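Local coordinates for class II aldolase/adducin N-terminal domain-containing protein (PDB 3M4R) that binds a zinc ion in its class II aldolase domain, one piece of a longer protein that is probably an oxidoreductase, at residues L58-S63 against F118-L123; K44-E47 against R53-S56; L137-T142 against A150-N155. One frame throughout, in Å; residues are numbered along the deposited sequence.

How the interactions relate
Along the chain, interaction 2 comes first. K44-E47 and R53-S56 close a short beta hairpin with five residues between them. Strand 54-61 then runs on into interaction 1, where L58-S63 meets F118-L123 across a span of 54 residues. This ties the sheet to helix 117-121, near the zinc site. Interaction 3 follows, with L137-T142 and A150-N155 closing a seven-residue span between two helices. The three are in series, so none nests or crosses. Interactions 1 and 2 touch through R59 and E47 and through L123 and K44. Interaction 3 touches neither and lies across the chain's centre from interaction 2, with centres about 36 Å apart.

Interaction 1: residues L58-S63 against F118-L123; sequences LRVKNS and FLHAFL
L58 extends with CG opposite its backbone N (chi1 -179°), and H120 holds CG opposite its carbonyl carbon (chi1 -66°). These torsions bring the methyl end of the leucine to the root of the histidine, and the two side chains cross at about a right angle. L58 CD2 lies 4.0 Å from H120 CB. The same methyl also reaches the next residue, with L58 CD2 4.0 Å from A121 CB. No hydrogen bond spans the two segments, and the contact is apolar and buried. V60 adds a methyl over one face of the imidazole, with V60 CG2 4.3 Å from H120 CD2. Both ring nitrogens find partners outside the two segments: S42 bonds to ND1 and N40 to NE2, which fixes the rotation of the ring, and H120 also packs against zinc ligand H130, its side chain about 8 Å from the zinc ion. K44 NZ bonds to the carbonyls of H120 and L123 at the end of helix 117-121. That helix thus lies against strands 54-61, 40-48 and 127-131, while F118, L119 and F122 pack against helix 166-175.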
loop_
_atom_site.group_PDB
_atom_site.type_symbol
_atom_site.label_atom_id
_atom_site.label_comp_id
_atom_site.label_asym_id
_atom_site.label_seq_id
_atom_site.Cartn_x
_atom_site.Cartn_y
_atom_site.Cartn_z
ATOM N N LEU A 58 -10.124 7.566 -1.203
ATOM C CA LEU A 58 -9.196 6.514 -0.952
ATOM C C LEU A 58 -9.837 5.550 -0.001
ATOM O O LEU A 58 -10.098 5.856 1.139
ATOM C CB LEU A 58 -7.852 7.034 -0.370
ATOM C CG LEU A 58 -6.778 5.965 -0.086
ATOM C CD1 LEU A 58 -6.121 5.460 -1.413
ATOM C CD2 LEU A 58 -5.745 6.582 0.882
ATOM N N ARG A 59 -10.097 4.349 -0.490
ATOM C CA ARG A 59 -10.632 3.280 0.337
ATOM C C ARG A 59 -9.423 2.464 0.774
ATOM O O ARG A 59 -8.782 1.781 -0.032
ATOM C CB ARG A 59 -11.624 2.420 -0.470
ATOM C CG ARG A 59 -13.043 3.014 -0.648
ATOM C CD ARG A 59 -13.876 2.875 0.629
ATOM N NE ARG A 59 -15.037 3.753 0.634
ATOM C CZ ARG A 59 -15.870 3.960 1.661
ATOM N NH1 ARG A 59 -15.751 3.306 2.794
ATOM N NH2 ARG A 59 -16.852 4.865 1.543
ATOM N N VAL A 60 -9.088 2.579 2.045
ATOM C CA VAL A 60 -7.853 2.053 2.577
ATOM C C VAL A 60 -8.179 1.084 3.693
ATOM O O VAL A 60 -9.128 1.275 4.445
ATOM C CB VAL A 60 -6.914 3.153 3.097
ATOM C CG1 VAL A 60 -7.547 3.934 4.298
ATOM C CG2 VAL A 60 -5.556 2.589 3.521
ATOM N N LYS A 61 -7.369 0.029 3.787
ATOM C CA LYS A 61 -7.515 -0.981 4.810
ATOM C C LYS A 61 -7.627 -0.379 6.192
ATOM O O LYS A 61 -6.895 0.531 6.503
ATOM C CB LYS A 61 -6.310 -1.930 4.754
ATOM C CG LYS A 61 -6.467 -3.127 5.618
ATOM C CD LYS A 61 -5.528 -3.111 6.708
ATOM C CE LYS A 61 -5.459 -4.457 7.403
ATOM N NZ LYS A 61 -5.659 -4.212 8.889
ATOM N N ASN A 62 -8.528 -0.910 7.025
ATOM C CA ASN A 62 -8.758 -0.358 8.354
ATOM C C ASN A 62 -8.444 -1.359 9.445
ATOM O O ASN A 62 -8.042 -2.472 9.152
ATOM C CB ASN A 62 -10.180 0.243 8.473
ATOM C CG ASN A 62 -11.266 -0.767 8.329
ATOM O OD1 ASN A 62 -11.152 -1.876 8.842
ATOM N ND2 ASN A 62 -12.382 -0.364 7.682
ATOM N N SER A 63 -8.605 -0.955 10.700
ATOM C CA SER A 63 -8.190 -1.782 11.847
ATOM C C SER A 63 -9.183 -2.881 12.195
ATOM O O SER A 63 -8.979 -3.608 13.155
ATOM C CB SER A 63 -8.028 -0.893 13.078
ATOM O OG SER A 63 -9.227 -0.188 13.313
ATOM N N PHE A 118 -1.087 7.409 4.347
ATOM C CA PHE A 118 -0.420 8.372 3.465
ATOM C C PHE A 118 0.521 7.733 2.443
ATOM O O PHE A 118 0.722 8.311 1.381
ATOM C CB PHE A 118 0.300 9.442 4.231
ATOM C CG PHE A 118 -0.643 10.442 4.868
ATOM C CD1 PHE A 118 -1.351 11.319 4.084
ATOM C CD2 PHE A 118 -0.873 10.433 6.220
ATOM C CE1 PHE A 118 -2.239 12.227 4.656
ATOM C CE2 PHE A 118 -1.754 11.362 6.805
ATOM C CZ PHE A 118 -2.439 12.253 6.008
ATOM N N LEU A 119 1.016 6.510 2.697
ATOM C CA LEU A 119 1.791 5.803 1.628
ATOM C C LEU A 119 0.928 5.607 0.392
ATOM O O LEU A 119 1.393 5.681 -0.785
ATOM C CB LEU A 119 2.301 4.429 2.080
ATOM C CG LEU A 119 3.219 4.339 3.297
ATOM C CD1 LEU A 119 3.591 2.863 3.633
ATOM C CD2 LEU A 119 4.476 5.200 3.102
ATOM N N HIS A 120 -0.336 5.345 0.661
ATOM C CA HIS A 120 -1.321 5.049 -0.375
ATOM C C HIS A 120 -1.796 6.314 -1.104
ATOM O O HIS A 120 -1.913 6.370 -2.376
ATOM C CB HIS A 120 -2.477 4.329 0.290
ATOM C CG HIS A 120 -2.089 2.973 0.809
ATOM N ND1 HIS A 120 -2.290 1.824 0.066
ATOM C CD2 HIS A 120 -1.498 2.582 1.966
ATOM C CE1 HIS A 120 -1.826 0.785 0.752
ATOM N NE2 HIS A 120 -1.343 1.210 1.909
ATOM N N ALA A 121 -2.121 7.312 -0.303
ATOM C CA ALA A 121 -2.703 8.563 -0.844
ATOM C C ALA A 121 -1.725 9.257 -1.756
ATOM O O ALA A 121 -2.120 9.821 -2.766
ATOM C CB ALA A 121 -3.150 9.548 0.314
ATOM N N PHE A 122 -0.445 9.193 -1.397
ATOM C CA PHE A 122 0.604 9.943 -2.066
ATOM C C PHE A 122 1.220 9.226 -3.287
ATOM O O PHE A 122 2.084 9.793 -3.913
ATOM C CB PHE A 122 1.742 10.265 -1.117
ATOM C CG PHE A 122 1.417 11.285 -0.052
ATOM C CD1 PHE A 122 0.304 12.101 -0.121
ATOM C CD2 PHE A 122 2.286 11.451 1.005
ATOM C CE1 PHE A 122 0.073 13.038 0.869
ATOM C CE2 PHE A 122 2.074 12.382 1.990
ATOM C CZ PHE A 122 0.963 13.174 1.931
ATOM N N LEU A 123 0.748 8.047 -3.634
ATOM C CA LEU A 123 1.185 7.379 -4.871
ATOM C C LEU A 123 0.047 7.442 -5.881
ATOM O O LEU A 123 -1.094 7.013 -5.585
ATOM C CB LEU A 123 1.549 5.936 -4.570
ATOM C CG LEU A 123 2.887 5.750 -3.848
ATOM C CD1 LEU A 123 3.053 4.273 -3.388
ATOM C CD2 LEU A 123 4.003 6.185 -4.750
#

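Interaction 2: residues K44-E47 against R53-S56; sequences KTTE and RIIS
T46 and E47 pair with S56 and I55 in an antiparallel beta hairpin made by strands 40-48 and 54-61. The backbone hydrogen bonds come first. E47 and I55 form the hydrogen-bonded pair, and T46 and S56 the non-hydrogen-bonded one. E47 N donates to I55 O at 3.1 Å, and I55 N donates to E47 O at 2.7 Å. Both bonds are nearly straight. Weaker CA-H...O contacts lie beside them. I54 CA is 3.3 Å from E47 O, so that carbonyl receives a second, weaker approach. T46 CA is 3.5 Å from I55 O. One side chain touches backbone: I55 CG1 sits between its backbone N and carbonyl carbon (chi1 50°), which brings it to 3.5 Å from E47 O. Between side chains, the T46 CG2 to I54 CG2 approach of 3.3 Å is shorter than usual and so doubtful in detail. E47 and I55 share one face of the hairpin, T46 and S56 the other. Charged and polar ends find partners beyond the pair: E47 makes a salt bridge with R59, R53 one with D49, and T45 OG1 bonds to D16. One water joins the strands, 2.7 Å from S56 OG and in a weak bond at 3.2 Å from T45 O.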
loop_
_atom_site.group_PDB
_atom_site.type_symbol
_atom_site.label_atom_id
_atom_site.label_comp_id
_atom_site.label_asym_id
_atom_site.label_seq_id
_atom_site.Cartn_x
_atom_site.Cartn_y
_atom_site.Cartn_z
ATOM N N LYS A 44 -8.253 3.836 -5.110
ATOM C CA LYS A 44 -8.814 5.166 -5.328
ATOM C C LYS A 44 -10.075 5.075 -6.204
ATOM O O LYS A 44 -10.082 4.448 -7.274
ATOM C CB LYS A 44 -7.782 6.089 -5.958
ATOM C CG LYS A 44 -6.598 6.352 -5.026
ATOM C CD LYS A 44 -5.505 7.129 -5.740
ATOM C CE LYS A 44 -4.232 7.253 -4.852
ATOM N NZ LYS A 44 -3.501 5.952 -4.652
ATOM N N THR A 45 -11.172 5.655 -5.713
ATOM C CA THR A 45 -12.469 5.365 -6.275
ATOM C C THR A 45 -13.339 6.594 -6.291
ATOM O O THR A 45 -13.022 7.581 -5.647
ATOM C CB THR A 45 -13.094 4.202 -5.480
ATOM O OG1 THR A 45 -14.173 3.636 -6.239
ATOM C CG2 THR A 45 -13.552 4.637 -4.100
ATOM N N THR A 46 -14.437 6.545 -7.043
ATOM C CA THR A 46 -15.414 7.659 -7.089
ATOM C C THR A 46 -16.647 7.300 -6.330
ATOM O O THR A 46 -17.228 6.239 -6.561
ATOM C CB THR A 46 -15.774 7.927 -8.545
ATOM O OG1 THR A 46 -14.560 8.127 -9.244
ATOM C CG2 THR A 46 -16.660 9.158 -8.747
ATOM N N GLU A 47 -17.056 8.196 -5.415
ATOM C CA GLU A 47 -18.205 7.991 -4.589
ATOM C C GLU A 47 -18.973 9.314 -4.439
ATOM O O GLU A 47 -18.443 10.388 -4.737
ATOM C CB GLU A 47 -17.774 7.541 -3.194
ATOM C CG GLU A 47 -16.846 6.394 -3.206
ATOM C CD GLU A 47 -16.578 5.818 -1.824
ATOM O OE1 GLU A 47 -17.014 6.408 -0.796
ATOM O OE2 GLU A 47 -15.899 4.767 -1.775
ATOM N N ARG A 53 -22.043 15.220 -3.180
ATOM C CA ARG A 53 -20.948 15.609 -4.025
ATOM C C ARG A 53 -20.267 14.316 -4.526
ATOM O O ARG A 53 -20.125 13.340 -3.779
ATOM C CB ARG A 53 -19.995 16.533 -3.284
ATOM C CG ARG A 53 -20.598 17.955 -3.118
ATOM C CD ARG A 53 -19.930 18.887 -2.105
ATOM N NE ARG A 53 -19.618 18.193 -0.857
ATOM C CZ ARG A 53 -19.700 18.698 0.368
ATOM N NH1 ARG A 53 -19.363 17.905 1.376
ATOM N NH2 ARG A 53 -20.075 19.953 0.601
ATOM N N ILE A 54 -19.908 14.302 -5.803
ATOM C CA ILE A 54 -19.149 13.177 -6.375
ATOM C C ILE A 54 -17.693 13.502 -6.098
ATOM O O ILE A 54 -17.233 14.588 -6.438
ATOM C CB ILE A 54 -19.429 12.959 -7.885
ATOM C CG1 ILE A 54 -20.918 12.794 -8.117
ATOM C CG2 ILE A 54 -18.781 11.645 -8.406
ATOM C CD1 ILE A 54 -21.602 11.779 -7.140
ATOM N N ILE A 55 -16.992 12.613 -5.406
ATOM C CA ILE A 55 -15.633 12.922 -4.911
ATOM C C ILE A 55 -14.704 11.747 -5.070
ATOM O O ILE A 55 -15.160 10.605 -5.174
ATOM C CB ILE A 55 -15.627 13.299 -3.388
ATOM C CG1 ILE A 55 -16.387 12.256 -2.553
ATOM C CG2 ILE A 55 -16.232 14.725 -3.152
ATOM C CD1 ILE A 55 -15.919 12.171 -1.071
ATOM N N SER A 56 -13.402 12.038 -5.005
ATOM C CA SER A 56 -12.371 11.042 -5.093
ATOM C C SER A 56 -12.051 10.513 -3.676
ATOM O O SER A 56 -11.805 11.299 -2.780
ATOM C CB SER A 56 -11.128 11.669 -5.742
ATOM O OG SER A 56 -10.117 10.708 -5.753
HETATM O O HOH W 1 -10.622 8.625 -7.435
#

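Interaction 3: residues L137-T142 against A150-N155; sequences LSITNT and AKILGN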
loop_
_atom_site.group_PDB
_atom_site.type_symbol
_atom_site.label_atom_id
_atom_site.label_comp_id
_atom_site.label_asym_id
_atom_site.label_seq_id
_atom_site.Cartn_x
_atom_site.Cartn_y
_atom_site.Cartn_z
ATOM N N LEU A 137 12.491 -8.027 3.901
ATOM C CA LEU A 137 13.158 -7.640 5.125
ATOM C C LEU A 137 14.554 -8.253 5.173
ATOM O O LEU A 137 15.498 -7.562 5.521
ATOM C CB LEU A 137 12.344 -8.063 6.358
ATOM C CG LEU A 137 11.078 -7.272 6.770
ATOM C CD1 LEU A 137 10.457 -7.895 8.053
ATOM C CD2 LEU A 137 11.382 -5.790 7.014
ATOM N N SER A 138 14.679 -9.529 4.785
ATOM C CA SER A 138 15.970 -10.212 4.755
ATOM C C SER A 138 16.963 -9.577 3.802
ATOM O O SER A 138 18.089 -9.310 4.184
ATOM C CB SER A 138 15.835 -11.667 4.312
ATOM O OG SER A 138 15.098 -12.428 5.243
ATOM N N ILE A 139 16.548 -9.352 2.555
ATOM C CA ILE A 139 17.464 -8.807 1.564
ATOM C C ILE A 139 17.880 -7.392 1.918
ATOM O O ILE A 139 19.028 -7.015 1.707
ATOM C CB ILE A 139 16.927 -8.886 0.100
ATOM C CG1 ILE A 139 18.123 -8.960 -0.861
ATOM C CG2 ILE A 139 16.037 -7.698 -0.228
ATOM C CD1 ILE A 139 17.771 -9.230 -2.298
ATOM N N THR A 140 16.965 -6.617 2.482
ATOM C CA THR A 140 17.269 -5.236 2.822
ATOM C C THR A 140 18.036 -5.136 4.139
ATOM O O THR A 140 18.614 -4.100 4.426
ATOM C CB THR A 140 16.027 -4.364 2.811
ATOM O OG1 THR A 140 15.074 -4.828 3.777
ATOM C CG2 THR A 140 15.401 -4.374 1.409
ATOM N N ASN A 141 18.054 -6.215 4.917
ATOM C CA ASN A 141 18.827 -6.260 6.160
ATOM C C ASN A 141 20.261 -6.777 5.978
ATOM O O ASN A 141 20.974 -6.858 6.946
ATOM C CB ASN A 141 18.112 -7.093 7.241
ATOM C CG ASN A 141 17.217 -6.256 8.095
ATOM O OD1 ASN A 141 17.684 -5.370 8.804
ATOM N ND2 ASN A 141 15.916 -6.498 8.014
ATOM N N THR A 142 20.653 -7.127 4.749
ATOM C CA THR A 142 22.039 -7.450 4.399
ATOM C C THR A 142 22.794 -6.152 4.132
ATOM O O THR A 142 22.197 -5.087 4.058
ATOM C CB THR A 142 22.158 -8.285 3.091
ATOM O OG1 THR A 142 21.830 -7.464 1.960
ATOM C CG2 THR A 142 21.271 -9.534 3.101
ATOM N N ALA A 150 18.345 -3.160 -6.176
ATOM C CA ALA A 150 17.497 -2.798 -7.317
ATOM C C ALA A 150 17.786 -3.681 -8.548
ATOM O O ALA A 150 16.848 -4.128 -9.227
ATOM C CB ALA A 150 17.677 -1.318 -7.662
ATOM N N LYS A 151 19.057 -3.990 -8.819
ATOM C CA LYS A 151 19.370 -4.824 -9.975
ATOM C C LYS A 151 18.819 -6.247 -9.751
ATOM O O LYS A 151 18.438 -6.916 -10.711
ATOM C CB LYS A 151 20.883 -4.831 -10.339
ATOM C CG LYS A 151 21.505 -3.415 -10.572
ATOM C CD LYS A 151 22.783 -3.303 -11.506
ATOM C CE LYS A 151 23.455 -4.574 -11.828
ATOM N NZ LYS A 151 24.813 -4.515 -12.616
ATOM N N ILE A 152 18.741 -6.686 -8.496
ATOM C CA ILE A 152 18.250 -8.027 -8.175
ATOM C C ILE A 152 16.734 -8.075 -8.366
ATOM O O ILE A 152 16.196 -9.004 -8.962
ATOM C CB ILE A 152 18.582 -8.424 -6.704
ATOM C CG1 ILE A 152 20.102 -8.601 -6.523
ATOM C CG2 ILE A 152 17.898 -9.727 -6.318
ATOM C CD1 ILE A 152 20.589 -8.546 -5.076
ATOM N N LEU A 153 16.074 -7.030 -7.902
ATOM C CA LEU A 153 14.632 -7.008 -7.756
ATOM C C LEU A 153 13.875 -6.487 -8.982
ATOM O O LEU A 153 12.686 -6.762 -9.129
ATOM C CB LEU A 153 14.281 -6.184 -6.519
ATOM C CG LEU A 153 14.775 -6.747 -5.185
ATOM C CD1 LEU A 153 14.266 -5.907 -4.024
ATOM C CD2 LEU A 153 14.425 -8.241 -4.966
ATOM N N GLY A 154 14.536 -5.710 -9.831
ATOM C CA GLY A 154 13.917 -5.252 -11.073
ATOM C C GLY A 154 13.739 -3.757 -11.191
ATOM O O GLY A 154 14.589 -3.012 -10.724
ATOM N N ASN A 155 12.641 -3.305 -11.823
ATOM C CA ASN A 155 12.476 -1.877 -12.049
ATOM C C ASN A 155 11.879 -1.257 -10.804
ATOM O O ASN A 155 10.666 -0.992 -10.731
ATOM C CB ASN A 155 11.608 -1.552 -13.267
ATOM C CG ASN A 155 11.696 -0.095 -13.643
ATOM O OD1 ASN A 155 12.584 0.628 -13.157
ATOM N ND2 ASN A 155 10.804 0.349 -14.527
#
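I139 meets I152 and L153 through the far end of its side chain, so the contact is best followed outward from its CB. Its CB points toward the facing helix but touches nothing there. At CB the chain branches. CG2 stays beside its own helix, 3.8 Å from CG2 of the next residue, T140. CG1 takes the extended course, set roughly opposite the backbone N (chi1 -152°), and chi2 of 172° keeps the chain stretched. CG1 makes no close contact across the pair; its work is to carry CD1 outward. CD1 does all the touching. It meets I152 tip to tip, with I139 CD1 4.0 Å from I152 CD1. The CG2 branch of the same isoleucine also comes in, at 4.1 Å from I139 CD1. L153 flanks this methyl, its CD2 4.4 Å from I139 CD1.

Helices 134-140 and 146-153 follow one another in the AraD-like class II aldolase fold, where helices surround a mixed sheet. The first helix comes after strand 127-131, which carries zinc ligand H130. The second leads into outermost strand 156-159. The side chain of F214, on helix 197-215, touches both I139 and I152. L153 turns also to V184 of strand 182-185 and to A211.

Both helix ends are shaped locally. T142 OG1 donates to I139 O at 2.8 Å. N141 ND2 donates to L137 O at 2.7 Å, from above the carbonyl plane, 47° out of it. At the other helix, G154 N bonds to A150 O at 2.9 Å. G154 then leaves helical geometry with positive phi, a conformation that glycine takes readily.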